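Local coordinates for protein DNA polymerase III subunit beta (Helicobacter pylori 26695, PDB 4S3I) that forms a ring-shaped sliding clamp that tethers DNA polymerases and other proteins to DNA and so confers processivity on replication, at residues Gln20-Lys25 / Ile53-Tyr58; Ala32-Leu37 / Pro110-Asp115. All coordinates share one frame; numbering follows the deposited sequence.

Contact 1: Gln20-Lys25 / Ile53-Tyr58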
ATOM      1  N   GLN A  20       6.538  -8.483  16.046  1.00 28.13           N
ATOM      2  CA  GLN A  20       5.230  -7.823  16.003  1.00 28.26           C
ATOM      3  C   GLN A  20       4.114  -8.803  15.647  1.00 40.36           C
ATOM      4  O   GLN A  20       3.021  -8.736  16.204  1.00 29.40           O
ATOM      5  CB  GLN A  20       5.255  -6.645  15.030  1.00 28.60           C
ATOM      6  CG  GLN A  20       6.224  -5.547  15.445  1.00 29.01           C
ATOM      7  CD  GLN A  20       5.868  -4.944  16.791  1.00 31.80           C
ATOM      8  OE1 GLN A  20       4.777  -4.389  16.957  1.00 29.73           O
ATOM      9  NE2 GLN A  20       6.772  -5.068  17.768  1.00 28.65           N
ATOM     10  N   ALA A  21       4.407  -9.743  14.750  1.00 28.07           N
ATOM     11  CA  ALA A  21       3.378 -10.645  14.239  1.00 32.35           C
ATOM     12  C   ALA A  21       2.877 -11.623  15.284  1.00 32.66           C
ATOM     13  O   ALA A  21       1.874 -12.308  15.075  1.00 29.78           O
ATOM     14  CB  ALA A  21       3.883 -11.395  13.018  1.00 37.85           C
ATOM     15  N   PHE A  22       3.579 -11.699  16.412  1.00 31.76           N
ATOM     16  CA  PHE A  22       3.246 -12.671  17.446  1.00 29.39           C
ATOM     17  C   PHE A  22       2.581 -12.025  18.650  1.00 33.06           C
ATOM     18  O   PHE A  22       2.436 -12.657  19.691  1.00 32.33           O
ATOM     19  CB  PHE A  22       4.497 -13.428  17.892  1.00 29.42           C
ATOM     20  CG  PHE A  22       5.178 -14.160  16.776  1.00 32.75           C
ATOM     21  CD1 PHE A  22       4.957 -15.522  16.586  1.00 34.44           C
ATOM     22  CD2 PHE A  22       6.020 -13.491  15.899  1.00 28.55           C
ATOM     23  CE1 PHE A  22       5.580 -16.204  15.539  1.00 33.23           C
ATOM     24  CE2 PHE A  22       6.644 -14.172  14.845  1.00 30.57           C
ATOM     25  CZ  PHE A  22       6.419 -15.525  14.671  1.00 28.48           C
ATOM     26  N   LEU A  23       2.180 -10.769  18.496  1.00 35.53           N
ATOM     27  CA  LEU A  23       1.507 -10.039  19.565  1.00 33.06           C
ATOM     28  C   LEU A  23       0.061  -9.783  19.187  1.00 33.08           C
ATOM     29  O   LEU A  23      -0.242  -9.502  18.023  1.00 30.24           O
ATOM     30  CB  LEU A  23       2.188  -8.693  19.789  1.00 33.09           C
ATOM     31  CG  LEU A  23       3.673  -8.752  20.109  1.00 33.83           C
ATOM     32  CD1 LEU A  23       4.265  -7.364  20.055  1.00 34.92           C
ATOM     33  CD2 LEU A  23       3.858  -9.356  21.472  1.00 31.12           C
ATOM     34  N   ASP A  24      -0.831  -9.866  20.164  1.00 31.27           N
ATOM     35  CA  ASP A  24      -2.172  -9.360  19.972  1.00 31.70           C
ATOM     36  C   ASP A  24      -2.119  -7.901  20.398  1.00 32.51           C
ATOM     37  O   ASP A  24      -2.110  -7.601  21.594  1.00 32.19           O
ATOM     38  CB  ASP A  24      -3.166 -10.161  20.814  1.00 32.55           C
ATOM     39  CG  ASP A  24      -3.298 -11.599  20.336  1.00 39.77           C
ATOM     40  OD1 ASP A  24      -3.141 -11.811  19.112  1.00 40.86           O
ATOM     41  OD2 ASP A  24      -3.547 -12.505  21.169  1.00 37.74           O
ATOM     42  N   LYS A  25      -2.054  -7.002  19.422  1.00 31.34           N
ATOM     43  CA  LYS A  25      -1.658  -5.618  19.685  1.00 31.29           C
ATOM     44  C   LYS A  25      -2.776  -4.661  20.106  1.00 33.21           C
ATOM     45  O   LYS A  25      -2.492  -3.581  20.625  1.00 32.07           O
ATOM     46  CB  LYS A  25      -0.878  -5.042  18.493  1.00 30.62           C
ATOM     47  CG  LYS A  25       0.448  -5.757  18.212  1.00 34.26           C
ATOM     48  CD  LYS A  25       1.135  -5.261  16.937  1.00 40.79           C
ATOM     49  CE  LYS A  25       0.549  -5.895  15.669  1.00 41.26           C
ATOM     50  NZ  LYS A  25       0.670  -7.392  15.663  1.00 30.52           N
ATOM     51  N   ILE A  53       1.346 -20.416  18.978  1.00 32.49           N
ATOM     52  CA  ILE A  53       2.478 -20.026  18.147  1.00 31.67           C
ATOM     53  C   ILE A  53       3.383 -19.074  18.920  1.00 31.46           C
ATOM     54  O   ILE A  53       2.932 -18.421  19.870  1.00 31.76           O
ATOM     55  CB  ILE A  53       1.984 -19.341  16.849  1.00 37.58           C
ATOM     56  CG1 ILE A  53       3.111 -19.188  15.836  1.00 30.29           C
ATOM     57  CG2 ILE A  53       1.361 -17.977  17.153  1.00 40.97           C
ATOM     58  CD1 ILE A  53       2.619 -18.788  14.465  1.00 29.76           C
ATOM     59  N   GLY A  54       4.653 -18.986  18.525  1.00 31.02           N
ATOM     60  CA  GLY A  54       5.575 -18.122  19.232  1.00 30.89           C
ATOM     61  C   GLY A  54       6.950 -18.017  18.619  1.00 30.45           C
ATOM     62  O   GLY A  54       7.374 -18.879  17.836  1.00 30.38           O
ATOM     63  N   LEU A  55       7.641 -16.944  18.975  1.00 30.23           N
ATOM     64  CA  LEU A  55       8.978 -16.665  18.482  1.00 29.92           C
ATOM     65  C   LEU A  55       9.848 -16.248  19.657  1.00 38.91           C
ATOM     66  O   LEU A  55       9.444 -15.403  20.468  1.00 31.82           O
ATOM     67  CB  LEU A  55       8.949 -15.532  17.461  1.00 29.29           C
ATOM     68  CG  LEU A  55      10.331 -15.093  16.972  1.00 29.06           C
ATOM     69  CD1 LEU A  55      11.026 -16.244  16.234  1.00 29.12           C
ATOM     70  CD2 LEU A  55      10.219 -13.854  16.086  1.00 28.55           C
ATOM     71  N   LYS A  56      11.034 -16.841  19.754  1.00 30.48           N
ATOM     72  CA  LYS A  56      12.031 -16.417  20.730  1.00 30.79           C
ATOM     73  C   LYS A  56      13.310 -16.059  19.978  1.00 30.57           C
ATOM     74  O   LYS A  56      13.830 -16.865  19.200  1.00 31.60           O
ATOM     75  CB  LYS A  56      12.289 -17.537  21.743  1.00 31.54           C
ATOM     76  CG  LYS A  56      13.434 -17.283  22.712  1.00 39.67           C
ATOM     77  CD  LYS A  56      13.587 -18.482  23.651  1.00 50.36           C
ATOM     78  CE  LYS A  56      14.602 -18.223  24.758  1.00 56.79           C
ATOM     79  NZ  LYS A  56      14.597 -19.323  25.772  1.00 61.48           N
ATOM     80  N   SER A  57      13.798 -14.843  20.188  1.00 30.42           N
ATOM     81  CA  SER A  57      14.978 -14.353  19.484  1.00 30.29           C
ATOM     82  C   SER A  57      15.977 -13.808  20.488  1.00 33.31           C
ATOM     83  O   SER A  57      15.634 -13.585  21.656  1.00 30.97           O
ATOM     84  CB  SER A  57      14.592 -13.230  18.516  1.00 30.26           C
ATOM     85  OG  SER A  57      13.580 -13.639  17.614  1.00 35.60           O
ATOM     86  N   TYR A  58      17.208 -13.579  20.044  1.00 33.05           N
ATOM     87  CA  TYR A  58      18.166 -12.868  20.885  1.00 31.25           C
ATOM     88  C   TYR A  58      18.969 -11.851  20.085  1.00 38.09           C
ATOM     89  O   TYR A  58      19.142 -11.995  18.870  1.00 32.46           O
ATOM     90  CB  TYR A  58      19.110 -13.830  21.620  1.00 31.98           C
ATOM     91  CG  TYR A  58      20.307 -14.275  20.807  1.00 38.15           C
ATOM     92  CD1 TYR A  58      20.274 -15.456  20.083  1.00 47.47           C
ATOM     93  CD2 TYR A  58      21.484 -13.522  20.781  1.00 40.13           C
ATOM     94  CE1 TYR A  58      21.369 -15.875  19.349  1.00 52.46           C
ATOM     95  CE2 TYR A  58      22.578 -13.927  20.041  1.00 44.42           C
ATOM     96  CZ  TYR A  58      22.515 -15.107  19.329  1.00 52.07           C
ATOM     97  OH  TYR A  58      23.598 -15.526  18.588  1.00 55.73           O
TER
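Apolar packing between Phe22 and three consecutive residues, Ile53, Gly54 and Leu55, makes up the contact. The Phe22 ring takes Leu55 over one face: Leu55 CB sits 3.7 Å from the centroid of the Phe22 ring, only 8° off its normal, a CH-pi contact. Leu55 CG lies anti to its own backbone N (chi1 175°), and from there the CD2 branch reaches 3.8 Å from Phe22 CE2. Ile53 arrives differently, at the ring edge and near its plane, with its CG1 3.9 Å from Phe22 CE1. Between these two side chains Gly54 presents bare backbone, its CA 3.8 Å from Phe22 CD1.

Strand 53-60 lies where the sheet of the N-terminal clamp domain continues, antiparallel, into strand 233-238 of the central domain, and the Phe22 loop follows helix 9-19. Phe22 also touches Ala48 on strand 43-49 and Leu212 on helix 203-212, so its ring reaches into the junction with the central domain.

Within the loop, Gln20 O accepts two bonds: one from Leu23 N and, on the opposite face of its carbonyl plane, one from Lys25 NZ at 2.8 Å. Lys25 NZ also makes a weak bond to Leu23 O.

Contact 2: Ala32-Leu37 / Pro110-Asp115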
ATOM      1  N   ALA A  32      -0.800 -10.398  26.413  1.00 34.00           N
ATOM      2  CA  ALA A  32      -0.659 -10.875  25.023  1.00 33.37           C
ATOM      3  C   ALA A  32      -0.090  -9.807  24.089  1.00 32.57           C
ATOM      4  O   ALA A  32       0.363 -10.122  22.982  1.00 31.98           O
ATOM      5  CB  ALA A  32      -1.970 -11.426  24.483  1.00 33.78           C
ATOM      6  N   SER A  33      -0.144  -8.545  24.514  1.00 32.63           N
ATOM      7  CA  SER A  33       0.427  -7.450  23.728  1.00 32.01           C
ATOM      8  C   SER A  33       1.897  -7.190  24.082  1.00 31.64           C
ATOM      9  O   SER A  33       2.521  -6.253  23.551  1.00 31.22           O
ATOM     10  CB  SER A  33      -0.373  -6.162  23.928  1.00 32.33           C
ATOM     11  OG  SER A  33      -0.157  -5.624  25.223  1.00 32.75           O
ATOM     12  N   HIS A  34       2.438  -8.019  24.979  1.00 31.90           N
ATOM     13  CA  HIS A  34       3.762  -7.795  25.555  1.00 31.76           C
ATOM     14  C   HIS A  34       4.844  -8.773  25.090  1.00 31.42           C
ATOM     15  O   HIS A  34       4.580  -9.955  24.845  1.00 31.52           O
ATOM     16  CB  HIS A  34       3.692  -7.831  27.090  1.00 32.42           C
ATOM     17  CG  HIS A  34       3.341  -6.517  27.706  1.00 32.66           C
ATOM     18  ND1 HIS A  34       3.929  -6.054  28.865  1.00 32.96           N
ATOM     19  CD2 HIS A  34       2.462  -5.559  27.321  1.00 32.70           C
ATOM     20  CE1 HIS A  34       3.426  -4.872  29.168  1.00 33.16           C
ATOM     21  NE2 HIS A  34       2.540  -4.546  28.245  1.00 33.02           N
ATOM     22  N   ILE A  35       6.067  -8.256  25.016  1.00 31.11           N
ATOM     23  CA  ILE A  35       7.252  -9.053  24.763  1.00 30.94           C
ATOM     24  C   ILE A  35       7.968  -9.329  26.090  1.00 31.42           C
ATOM     25  O   ILE A  35       8.177  -8.414  26.891  1.00 31.60           O
ATOM     26  CB  ILE A  35       8.201  -8.327  23.806  1.00 30.42           C
ATOM     27  CG1 ILE A  35       7.584  -8.289  22.402  1.00 29.97           C
ATOM     28  CG2 ILE A  35       9.569  -8.999  23.783  1.00 33.52           C
ATOM     29  CD1 ILE A  35       8.292  -7.337  21.406  1.00 33.40           C
ATOM     30  N   HIS A  36       8.320 -10.595  26.322  1.00 31.68           N
ATOM     31  CA  HIS A  36       9.090 -10.990  27.499  1.00 32.19           C
ATOM     32  C   HIS A  36      10.571 -10.721  27.206  1.00 31.96           C
ATOM     33  O   HIS A  36      11.081 -11.035  26.115  1.00 31.58           O
ATOM     34  CB  HIS A  36       8.848 -12.468  27.802  1.00 32.66           C
ATOM     35  CG  HIS A  36       9.560 -12.982  29.013  1.00 36.59           C
ATOM     36  ND1 HIS A  36      10.886 -13.366  28.993  1.00 33.35           N
ATOM     37  CD2 HIS A  36       9.118 -13.227  30.272  1.00 36.47           C
ATOM     38  CE1 HIS A  36      11.230 -13.809  30.194  1.00 40.62           C
ATOM     39  NE2 HIS A  36      10.175 -13.737  30.983  1.00 35.25           N
ATOM     40  N   LEU A  37      11.260 -10.126  28.172  1.00 32.26           N
ATOM     41  CA  LEU A  37      12.674  -9.800  28.004  1.00 32.18           C
ATOM     42  C   LEU A  37      13.476 -10.561  29.049  1.00 32.81           C
ATOM     43  O   LEU A  37      13.049 -10.674  30.203  1.00 33.30           O
ATOM     44  CB  LEU A  37      12.916  -8.305  28.188  1.00 32.05           C
ATOM     45  CG  LEU A  37      12.173  -7.320  27.301  1.00 31.56           C
ATOM     46  CD1 LEU A  37      12.504  -5.882  27.710  1.00 37.46           C
ATOM     47  CD2 LEU A  37      12.523  -7.552  25.832  1.00 31.07           C
ATOM     48  N   PRO A 110       5.227   0.629  31.273  1.00 33.69           N
ATOM     49  CA  PRO A 110       4.928  -0.245  32.408  1.00 34.16           C
ATOM     50  C   PRO A 110       5.196  -1.716  32.065  1.00 33.90           C
ATOM     51  O   PRO A 110       4.938  -2.138  30.938  1.00 33.48           O
ATOM     52  CB  PRO A 110       3.432  -0.012  32.638  1.00 34.68           C
ATOM     53  CG  PRO A 110       2.890   0.334  31.230  1.00 34.28           C
ATOM     54  CD  PRO A 110       4.016   1.076  30.548  1.00 33.85           C
ATOM     55  N   MET A 111       5.709  -2.482  33.024  1.00 34.20           N
ATOM     56  CA  MET A 111       5.928  -3.903  32.815  1.00 34.10           C
ATOM     57  C   MET A 111       4.815  -4.698  33.491  1.00 34.74           C
ATOM     58  O   MET A 111       4.220  -4.222  34.459  1.00 35.33           O
ATOM     59  CB  MET A 111       7.292  -4.311  33.382  1.00 34.12           C
ATOM     60  CG  MET A 111       8.475  -3.525  32.832  1.00 33.66           C
ATOM     61  SD  MET A 111       9.975  -4.469  33.100  1.00 33.69           S
ATOM     62  CE  MET A 111      10.114  -4.429  34.890  1.00 39.58           C
ATOM     63  N   PHE A 112       4.536  -5.904  32.998  1.00 34.69           N
ATOM     64  CA  PHE A 112       3.608  -6.809  33.683  1.00 35.41           C
ATOM     65  C   PHE A 112       4.370  -7.888  34.467  1.00 35.76           C
ATOM     66  O   PHE A 112       5.580  -8.040  34.309  1.00 35.39           O
ATOM     67  CB  PHE A 112       2.652  -7.470  32.681  1.00 35.30           C
ATOM     68  CG  PHE A 112       1.674  -6.518  32.042  1.00 35.20           C
ATOM     69  CD1 PHE A 112       1.109  -5.476  32.772  1.00 38.34           C
ATOM     70  CD2 PHE A 112       1.304  -6.677  30.718  1.00 34.70           C
ATOM     71  CE1 PHE A 112       0.197  -4.597  32.175  1.00 39.37           C
ATOM     72  CE2 PHE A 112       0.406  -5.804  30.113  1.00 34.68           C
ATOM     73  CZ  PHE A 112      -0.146  -4.763  30.838  1.00 35.96           C
ATOM     74  N   ASP A 113       3.660  -8.638  35.297  1.00 36.56           N
ATOM     75  CA  ASP A 113       4.264  -9.763  36.015  1.00 37.04           C
ATOM     76  C   ASP A 113       4.701 -10.846  35.017  1.00 37.68           C
ATOM     77  O   ASP A 113       3.869 -11.502  34.392  1.00 36.77           O
ATOM     78  CB  ASP A 113       3.268 -10.325  37.037  1.00 38.09           C
ATOM     79  CG  ASP A 113       3.860 -11.436  37.904  1.00 47.15           C
ATOM     80  OD1 ASP A 113       5.072 -11.733  37.800  1.00 45.10           O
ATOM     81  OD2 ASP A 113       3.091 -12.004  38.706  1.00 52.51           O
ATOM     82  N   ALA A 114       6.009 -11.027  34.866  1.00 36.26           N
ATOM     83  CA  ALA A 114       6.541 -12.039  33.955  1.00 40.14           C
ATOM     84  C   ALA A 114       6.059 -13.463  34.280  1.00 36.66           C
ATOM     85  O   ALA A 114       6.129 -14.349  33.428  1.00 36.46           O
ATOM     86  CB  ALA A 114       8.061 -11.977  33.920  1.00 39.98           C
ATOM     87  N   ASP A 115       5.572 -13.675  35.497  1.00 37.55           N
ATOM     88  CA  ASP A 115       5.051 -14.986  35.895  1.00 39.08           C
ATOM     89  C   ASP A 115       3.780 -15.371  35.122  1.00 40.97           C
ATOM     90  O   ASP A 115       3.399 -16.544  35.069  1.00 39.02           O
ATOM     91  CB  ASP A 115       4.763 -15.022  37.401  1.00 45.25           C
ATOM     92  CG  ASP A 115       6.031 -15.052  38.252  1.00 57.85           C
ATOM     93  OD1 ASP A 115       7.071 -15.551  37.765  1.00 54.79           O
ATOM     94  OD2 ASP A 115       5.969 -14.580  39.415  1.00 57.13           O
TER
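The imidazole of His34 and the phenyl ring of Phe112 form an offset stack, with centroids 4.0 Å apart and planes inclined by 18°. Phe112 CD2 lies over the centre of one face of the His34 ring, while His34 CE1 is the atom over the face of Phe112. At the imidazole edge, near its plane, His34 CE1 comes 3.6 Å from Pro110 O. The imidazole nitrogen His34 ND1 is hydrogen-bonded to Thr71 OG1, which also bonds to Phe112 N; one threonine hydroxyl thus helps position both partners of the stack.

Further along the strand, a chi1 of -178° extends the His36 side chain away from its backbone N, and its ring end comes nearer the facing loop. There the methyl carbon Ala114 CB approaches the ring obliquely, 4.0 Å from His36 CD2. The His36 ring also meets that of Phe117, at an interplanar angle of about 50°.

Pro110 also packs on Glu300 of the second subunit, placing this end of the contact beside the dimer interface of the clamp. The loop is shaped locally by Asp113, whose OD1 accepts from Asp115 N at 3.1 Å in an Asx turn, set in the connection that leaves strand 105-110 of the N-terminal clamp domain and passes against strand 34-40.

In the fold
From the N terminus the chain runs through helix 9-19 into the loop of contact 1, then through Ala32-Leu37 onto strand 34-40. Passing along strand 43-49, it returns on Ile53-Tyr58 to close the first loop. Contact 2 closes a longer one, when the chain reaches Pro110-Asp115 after strand 105-110. Their segments alternate, so the two closures cross. Both contacts reach the same antiparallel sheet: contact 1 ties the loop after helix 9-19 to strand 53-60, and contact 2 ties strand 34-40 to the connection towards the central domain. Their centres are 12 Å apart, and they touch directly through a probable hydrogen bond between Asp24 N and Ala32 O, 3.1 Å long.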